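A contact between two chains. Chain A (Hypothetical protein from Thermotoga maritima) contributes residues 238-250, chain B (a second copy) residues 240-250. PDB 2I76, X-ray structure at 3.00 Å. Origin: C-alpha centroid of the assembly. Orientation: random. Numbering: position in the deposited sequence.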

ATOM      1  N   GLY A 238     -13.721  13.369  15.342  1.00 28.86           N
ATOM      2  CA  GLY A 238     -14.607  14.499  15.122  1.00 28.85           C
ATOM      3  C   GLY A 238     -15.658  14.319  14.040  1.00 28.52           C
ATOM      4  O   GLY A 238     -16.771  14.840  14.168  1.00 29.94           O
ATOM      5  N   ASN A 239     -15.320  13.614  12.965  1.00 26.16           N
ATOM      6  CA  ASN A 239     -16.298  13.397  11.911  1.00 25.30           C
ATOM      7  C   ASN A 239     -16.163  12.015  11.313  1.00 25.15           C
ATOM      8  O   ASN A 239     -15.396  11.192  11.812  1.00 25.34           O
ATOM      9  CB  ASN A 239     -16.197  14.478  10.819  1.00 23.48           C
ATOM     10  CG  ASN A 239     -14.845  14.525  10.158  1.00 22.60           C
ATOM     11  OD1 ASN A 239     -14.479  13.625   9.402  1.00 25.16           O
ATOM     12  ND2 ASN A 239     -14.091  15.577  10.436  1.00 17.27           N
ATOM     13  N   THR A 240     -16.913  11.762  10.246  1.00 25.31           N
ATOM     14  CA  THR A 240     -16.895  10.463   9.592  1.00 24.86           C
ATOM     15  C   THR A 240     -16.671  10.602   8.089  1.00 24.02           C
ATOM     16  O   THR A 240     -16.831   9.641   7.326  1.00 23.35           O
ATOM     17  CB  THR A 240     -18.217   9.744   9.824  1.00 26.20           C
ATOM     18  OG1 THR A 240     -19.259  10.428   9.109  1.00 24.44           O
ATOM     19  CG2 THR A 240     -18.547   9.722  11.321  1.00 25.69           C
ATOM     20  N   VAL A 241     -16.301  11.810   7.672  1.00 23.50           N
ATOM     21  CA  VAL A 241     -16.043  12.096   6.268  1.00 22.48           C
ATOM     22  C   VAL A 241     -15.168  11.070   5.568  1.00 21.52           C
ATOM     23  O   VAL A 241     -15.632  10.401   4.660  1.00 21.78           O
ATOM     24  CB  VAL A 241     -15.379  13.472   6.089  1.00 21.86           C
ATOM     25  CG1 VAL A 241     -14.962  13.665   4.645  1.00 21.02           C
ATOM     26  CG2 VAL A 241     -16.340  14.557   6.495  1.00 21.13           C
ATOM     27  N   LEU A 242     -13.906  10.956   5.979  1.00 21.31           N
ATOM     28  CA  LEU A 242     -12.998  10.016   5.336  1.00 20.71           C
ATOM     29  C   LEU A 242     -13.463   8.579   5.479  1.00 20.90           C
ATOM     30  O   LEU A 242     -13.390   7.793   4.534  1.00 21.54           O
ATOM     31  CB  LEU A 242     -11.584  10.136   5.901  1.00 22.48           C
ATOM     32  CG  LEU A 242     -10.623   9.253   5.091  1.00 24.17           C
ATOM     33  CD1 LEU A 242      -9.807  10.114   4.161  1.00 21.57           C
ATOM     34  CD2 LEU A 242      -9.718   8.464   6.014  1.00 26.85           C
ATOM     35  N   TYR A 243     -13.933   8.237   6.671  1.00 20.40           N
ATOM     36  CA  TYR A 243     -14.426   6.893   6.937  1.00 19.59           C
ATOM     37  C   TYR A 243     -15.498   6.522   5.913  1.00 19.29           C
ATOM     38  O   TYR A 243     -15.366   5.523   5.215  1.00 20.31           O
ATOM     39  CB  TYR A 243     -15.023   6.821   8.342  1.00 18.64           C
ATOM     40  CG  TYR A 243     -15.371   5.421   8.761  1.00 18.09           C
ATOM     41  CD1 TYR A 243     -14.426   4.612   9.382  1.00 17.65           C
ATOM     42  CD2 TYR A 243     -16.622   4.871   8.462  1.00 17.51           C
ATOM     43  CE1 TYR A 243     -14.707   3.283   9.694  1.00 15.09           C
ATOM     44  CE2 TYR A 243     -16.910   3.540   8.767  1.00 15.23           C
ATOM     45  CZ  TYR A 243     -15.950   2.755   9.382  1.00 13.51           C
ATOM     46  OH  TYR A 243     -16.239   1.448   9.692  1.00 14.02           O
ATOM     47  N   ASP A 244     -16.550   7.334   5.823  1.00 18.56           N
ATOM     48  CA  ASP A 244     -17.658   7.095   4.890  1.00 19.17           C
ATOM     49  C   ASP A 244     -17.201   6.865   3.446  1.00 19.63           C
ATOM     50  O   ASP A 244     -17.662   5.943   2.781  1.00 19.83           O
ATOM     51  CB  ASP A 244     -18.647   8.280   4.891  1.00 20.30           C
ATOM     52  CG  ASP A 244     -19.199   8.618   6.284  1.00 20.99           C
ATOM     53  OD1 ASP A 244     -19.550   9.798   6.499  1.00 21.43           O
ATOM     54  OD2 ASP A 244     -19.293   7.727   7.151  1.00 19.84           O
ATOM     55  N   GLU A 245     -16.295   7.708   2.963  1.00 18.98           N
ATOM     56  CA  GLU A 245     -15.802   7.615   1.592  1.00 19.62           C
ATOM     57  C   GLU A 245     -15.146   6.293   1.234  1.00 20.05           C
ATOM     58  O   GLU A 245     -15.519   5.649   0.248  1.00 20.56           O
ATOM     59  CB  GLU A 245     -14.829   8.760   1.310  1.00 20.80           C
ATOM     60  CG  GLU A 245     -15.378   9.775   0.328  1.00 24.99           C
ATOM     61  CD  GLU A 245     -16.761  10.276   0.721  1.00 28.99           C
ATOM     62  OE1 GLU A 245     -16.876  10.888   1.812  1.00 30.61           O
ATOM     63  OE2 GLU A 245     -17.729  10.055  -0.055  1.00 31.11           O
ATOM     64  N   ILE A 246     -14.153   5.896   2.019  1.00 18.62           N
ATOM     65  CA  ILE A 246     -13.459   4.645   1.764  1.00 18.23           C
ATOM     66  C   ILE A 246     -14.430   3.464   1.862  1.00 17.99           C
ATOM     67  O   ILE A 246     -14.429   2.565   1.016  1.00 16.22           O
ATOM     68  CB  ILE A 246     -12.278   4.458   2.756  1.00 18.48           C
ATOM     69  CG1 ILE A 246     -11.100   5.330   2.322  1.00 18.21           C
ATOM     70  CG2 ILE A 246     -11.852   2.998   2.825  1.00 17.71           C
ATOM     71  CD1 ILE A 246     -10.969   6.610   3.103  1.00 18.97           C
ATOM     72  N   VAL A 247     -15.270   3.470   2.889  1.00 17.94           N
ATOM     73  CA  VAL A 247     -16.222   2.387   3.053  1.00 20.63           C
ATOM     74  C   VAL A 247     -17.106   2.256   1.812  1.00 20.49           C
ATOM     75  O   VAL A 247     -17.369   1.158   1.331  1.00 21.01           O
ATOM     76  CB  VAL A 247     -17.120   2.608   4.277  1.00 20.80           C
ATOM     77  CG1 VAL A 247     -18.075   1.430   4.433  1.00 20.97           C
ATOM     78  CG2 VAL A 247     -16.266   2.750   5.516  1.00 21.89           C
ATOM     79  N   LYS A 248     -17.568   3.388   1.303  1.00 19.51           N
ATOM     80  CA  LYS A 248     -18.403   3.402   0.121  1.00 17.56           C
ATOM     81  C   LYS A 248     -17.661   2.695  -1.030  1.00 18.11           C
ATOM     82  O   LYS A 248     -18.217   1.850  -1.725  1.00 17.04           O
ATOM     83  CB  LYS A 248     -18.722   4.856  -0.230  1.00 16.97           C
ATOM     84  CG  LYS A 248     -19.954   5.046  -1.102  1.00 19.38           C
ATOM     85  CD  LYS A 248     -20.257   6.532  -1.425  1.00 20.65           C
ATOM     86  CE  LYS A 248     -20.491   7.393  -0.181  1.00 19.44           C
ATOM     87  NZ  LYS A 248     -19.252   7.505   0.621  1.00 21.34           N
ATOM     88  N   LEU A 249     -16.388   3.038  -1.212  1.00 20.26           N
ATOM     89  CA  LEU A 249     -15.553   2.444  -2.260  1.00 19.91           C
ATOM     90  C   LEU A 249     -15.257   0.959  -2.024  1.00 20.74           C
ATOM     91  O   LEU A 249     -15.302   0.149  -2.946  1.00 20.68           O
ATOM     92  CB  LEU A 249     -14.241   3.224  -2.361  1.00 19.02           C
ATOM     93  CG  LEU A 249     -14.362   4.537  -3.132  1.00 19.56           C
ATOM     94  CD1 LEU A 249     -13.196   5.450  -2.854  1.00 20.64           C
ATOM     95  CD2 LEU A 249     -14.432   4.220  -4.613  1.00 20.19           C
ATOM     96  N   LEU A 250     -14.935   0.605  -0.785  1.00 22.15           N
ATOM     97  CA  LEU A 250     -14.652  -0.782  -0.456  1.00 23.57           C
ATOM     98  C   LEU A 250     -15.892  -1.661  -0.706  1.00 24.56           C
ATOM     99  O   LEU A 250     -15.785  -2.780  -1.180  1.00 24.85           O
ATOM    100  CB  LEU A 250     -14.201  -0.871   1.003  1.00 21.31           C
ATOM    101  CG  LEU A 250     -12.969  -0.013   1.307  1.00 18.51           C
ATOM    102  CD1 LEU A 250     -12.587  -0.145   2.777  1.00 17.29           C
ATOM    103  CD2 LEU A 250     -11.820  -0.450   0.415  1.00 16.36           C
TER
ATOM    104  N   THR B 240     -14.775  15.622  -5.182  1.00 20.49           N
ATOM    105  CA  THR B 240     -13.463  15.760  -4.561  1.00 19.81           C
ATOM    106  C   THR B 240     -13.438  15.506  -3.045  1.00 18.76           C
ATOM    107  O   THR B 240     -12.480  15.867  -2.368  1.00 18.71           O
ATOM    108  CB  THR B 240     -12.880  17.171  -4.836  1.00 19.60           C
ATOM    109  OG1 THR B 240     -13.856  18.170  -4.512  1.00 19.19           O
ATOM    110  CG2 THR B 240     -12.471  17.302  -6.302  1.00 20.51           C
ATOM    111  N   VAL B 241     -14.472  14.867  -2.514  1.00 18.57           N
ATOM    112  CA  VAL B 241     -14.533  14.623  -1.077  1.00 18.40           C
ATOM    113  C   VAL B 241     -13.341  13.866  -0.476  1.00 17.19           C
ATOM    114  O   VAL B 241     -12.649  14.388   0.410  1.00 16.89           O
ATOM    115  CB  VAL B 241     -15.853  13.896  -0.689  1.00 18.54           C
ATOM    116  CG1 VAL B 241     -15.850  13.573   0.800  1.00 18.23           C
ATOM    117  CG2 VAL B 241     -17.052  14.779  -1.026  1.00 16.74           C
ATOM    118  N   LEU B 242     -13.093  12.644  -0.938  1.00 16.99           N
ATOM    119  CA  LEU B 242     -11.976  11.874  -0.391  1.00 18.19           C
ATOM    120  C   LEU B 242     -10.643  12.607  -0.566  1.00 18.48           C
ATOM    121  O   LEU B 242      -9.839  12.707   0.360  1.00 17.94           O
ATOM    122  CB  LEU B 242     -11.915  10.502  -1.054  1.00 16.99           C
ATOM    123  CG  LEU B 242     -10.831   9.551  -0.535  1.00 17.67           C
ATOM    124  CD1 LEU B 242     -10.611   9.721   0.979  1.00 16.31           C
ATOM    125  CD2 LEU B 242     -11.258   8.126  -0.875  1.00 18.33           C
ATOM    126  N   TYR B 243     -10.424  13.111  -1.772  1.00 19.06           N
ATOM    127  CA  TYR B 243      -9.232  13.865  -2.110  1.00 18.76           C
ATOM    128  C   TYR B 243      -9.036  14.998  -1.103  1.00 19.85           C
ATOM    129  O   TYR B 243      -7.975  15.126  -0.496  1.00 20.54           O
ATOM    130  CB  TYR B 243      -9.386  14.465  -3.509  1.00 17.86           C
ATOM    131  CG  TYR B 243      -8.173  15.219  -3.971  1.00 17.92           C
ATOM    132  CD1 TYR B 243      -7.156  14.568  -4.665  1.00 19.31           C
ATOM    133  CD2 TYR B 243      -8.005  16.564  -3.663  1.00 17.14           C
ATOM    134  CE1 TYR B 243      -5.993  15.233  -5.044  1.00 17.99           C
ATOM    135  CE2 TYR B 243      -6.837  17.248  -4.030  1.00 17.87           C
ATOM    136  CZ  TYR B 243      -5.834  16.572  -4.724  1.00 17.80           C
ATOM    137  OH  TYR B 243      -4.670  17.215  -5.094  1.00 16.41           O
ATOM    138  N   ASP B 244     -10.053  15.828  -0.918  1.00 19.56           N
ATOM    139  CA  ASP B 244      -9.909  16.938   0.013  1.00 21.52           C
ATOM    140  C   ASP B 244      -9.665  16.451   1.425  1.00 23.00           C
ATOM    141  O   ASP B 244      -9.037  17.139   2.239  1.00 24.92           O
ATOM    142  CB  ASP B 244     -11.146  17.819  -0.020  1.00 21.98           C
ATOM    143  CG  ASP B 244     -11.396  18.388  -1.378  1.00 22.96           C
ATOM    144  OD1 ASP B 244     -11.042  17.714  -2.370  1.00 23.81           O
ATOM    145  OD2 ASP B 244     -11.955  19.499  -1.457  1.00 25.46           O
ATOM    146  N   GLU B 245     -10.162  15.255   1.712  1.00 22.96           N
ATOM    147  CA  GLU B 245      -9.992  14.687   3.036  1.00 21.32           C
ATOM    148  C   GLU B 245      -8.553  14.250   3.260  1.00 19.03           C
ATOM    149  O   GLU B 245      -7.956  14.581   4.280  1.00 19.28           O
ATOM    150  CB  GLU B 245     -10.940  13.506   3.231  1.00 21.50           C
ATOM    151  CG  GLU B 245     -11.345  13.314   4.678  1.00 24.02           C
ATOM    152  CD  GLU B 245     -11.668  14.638   5.331  1.00 25.93           C
ATOM    153  OE1 GLU B 245     -12.217  15.517   4.639  1.00 28.68           O
ATOM    154  OE2 GLU B 245     -11.377  14.813   6.526  1.00 27.55           O
ATOM    155  N   ILE B 246      -7.997  13.513   2.311  1.00 17.93           N
ATOM    156  CA  ILE B 246      -6.631  13.051   2.439  1.00 19.71           C
ATOM    157  C   ILE B 246      -5.632  14.204   2.465  1.00 20.86           C
ATOM    158  O   ILE B 246      -4.589  14.105   3.110  1.00 23.39           O
ATOM    159  CB  ILE B 246      -6.253  12.120   1.291  1.00 19.29           C
ATOM    160  CG1 ILE B 246      -7.124  10.871   1.333  1.00 19.14           C
ATOM    161  CG2 ILE B 246      -4.788  11.725   1.407  1.00 19.91           C
ATOM    162  CD1 ILE B 246      -6.744   9.928   2.445  1.00 18.57           C
ATOM    163  N   VAL B 247      -5.930  15.298   1.766  1.00 21.21           N
ATOM    164  CA  VAL B 247      -5.001  16.426   1.761  1.00 20.59           C
ATOM    165  C   VAL B 247      -5.033  17.072   3.139  1.00 20.57           C
ATOM    166  O   VAL B 247      -3.990  17.362   3.712  1.00 18.68           O
ATOM    167  CB  VAL B 247      -5.362  17.460   0.676  1.00 20.18           C
ATOM    168  CG1 VAL B 247      -4.365  18.620   0.706  1.00 17.27           C
ATOM    169  CG2 VAL B 247      -5.354  16.787  -0.689  1.00 16.80           C
ATOM    170  N   LYS B 248      -6.233  17.283   3.671  1.00 20.79           N
ATOM    171  CA  LYS B 248      -6.352  17.854   5.000  1.00 22.25           C
ATOM    172  C   LYS B 248      -5.601  16.965   5.983  1.00 22.81           C
ATOM    173  O   LYS B 248      -5.060  17.445   6.989  1.00 21.49           O
ATOM    174  CB  LYS B 248      -7.808  17.941   5.441  1.00 25.37           C
ATOM    175  CG  LYS B 248      -7.941  18.176   6.941  1.00 29.99           C
ATOM    176  CD  LYS B 248      -9.312  18.693   7.315  1.00 33.53           C
ATOM    177  CE  LYS B 248      -9.359  19.096   8.775  1.00 34.42           C
ATOM    178  NZ  LYS B 248     -10.700  19.667   9.100  1.00 38.48           N
ATOM    179  N   LEU B 249      -5.581  15.664   5.702  1.00 22.84           N
ATOM    180  CA  LEU B 249      -4.875  14.750   6.577  1.00 23.21           C
ATOM    181  C   LEU B 249      -3.379  14.930   6.354  1.00 24.29           C
ATOM    182  O   LEU B 249      -2.636  15.227   7.294  1.00 26.52           O
ATOM    183  CB  LEU B 249      -5.296  13.291   6.325  1.00 23.63           C
ATOM    184  CG  LEU B 249      -6.628  12.776   6.932  1.00 22.89           C
ATOM    185  CD1 LEU B 249      -6.618  11.261   6.957  1.00 20.95           C
ATOM    186  CD2 LEU B 249      -6.815  13.264   8.358  1.00 19.95           C
ATOM    187  N   LEU B 250      -2.944  14.793   5.104  1.00 24.56           N
ATOM    188  CA  LEU B 250      -1.525  14.936   4.769  1.00 22.11           C
ATOM    189  C   LEU B 250      -0.851  16.161   5.376  1.00 21.71           C
ATOM    190  O   LEU B 250       0.288  16.071   5.818  1.00 20.35           O
ATOM    191  CB  LEU B 250      -1.337  14.925   3.252  1.00 21.45           C
ATOM    192  CG  LEU B 250      -1.519  13.521   2.691  1.00 20.66           C
ATOM    193  CD1 LEU B 250      -1.459  13.537   1.189  1.00 21.46           C
ATOM    194  CD2 LEU B 250      -0.438  12.631   3.265  1.00 22.32           C
TER
HETATM  195  O   HOH W   1     -11.951  12.494   7.835  1.00  3.11           O

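How do the two helices meet? Residues 241-250 of each chain pack with their axes 9.4 Å apart at closest approach and their N-to-C directions at 132°, closer to antiparallel than to parallel. The backbones come near each other in a reciprocal register: L242(A) lies opposite E245(B), and E245(A) opposite L242(B), with CA-CA distances of 6.0 and 6.1 Å. Each leucine thus lies beside the residue three positions further along the partner helix.

Which bumps fill which hollows? The knobs are L242(A) and L242(B), the residues with the most area covered by the other stretch. The side chain of L242(A) sits in a hole formed by L242(B), E245(B), I246(B) and L249(B); L242(B) enters the matching hole of chain A. Neither leucine aims its CA-to-CB bond straight across. Both set off sideways, and their ends then come nearer to the partner, so that CD1 of L242(A) lies 3.3 Å from CD1 of L242(B), a tight apolar contact. Each knob is thus also part of the wall that receives the other.

What lines the rest of each hole? In the hole of chain B, CD1 of L242(A) lies 3.5 Å from CD1 of I246(B), while its CD2 lies 4.3 Å from CD1 of L249(B). The hole in chain A repeats the pattern: L242(B) CD1 is 3.8 Å from I246(A) CD1, and L242(B) CD2 is 3.9 Å from L249(A) CD1. The end of each leucine packs against both the isoleucine and the second leucine of its hole. Glutamate supplies another wall with its aliphatic part, CG of E245(B) lying 3.4 Å from CB of L242(A) and CG of E245(A) 3.8 Å from CB of L242(B). The agreement is close but not exact, and the leucines differ in chi2, 103° in L242(A) and 35° in L242(B).

What happens where the apolar packing gives way to polar groups? V241(A) and V241(B) touch through their CG1 atoms at 3.9 Å, and each also meets a glutamate: E245(A) OE1 is 3.0 Å from V241(B) CG1, and E245(B) OE1 is 3.3 Å from V241(A) CG1. No direct hydrogen bond joins the stretches. Instead, a water donates to E245(B) OE2 at 2.7 Å and to N239(A) OD1 at 3.2 Å, and accepts from L242(A) N at 3.1 Å, bridging the chains at the start of helix A. The OE2 atom of E245(A) forms a salt bridge within its own chain, 3.0 Å from NZ of K248(A).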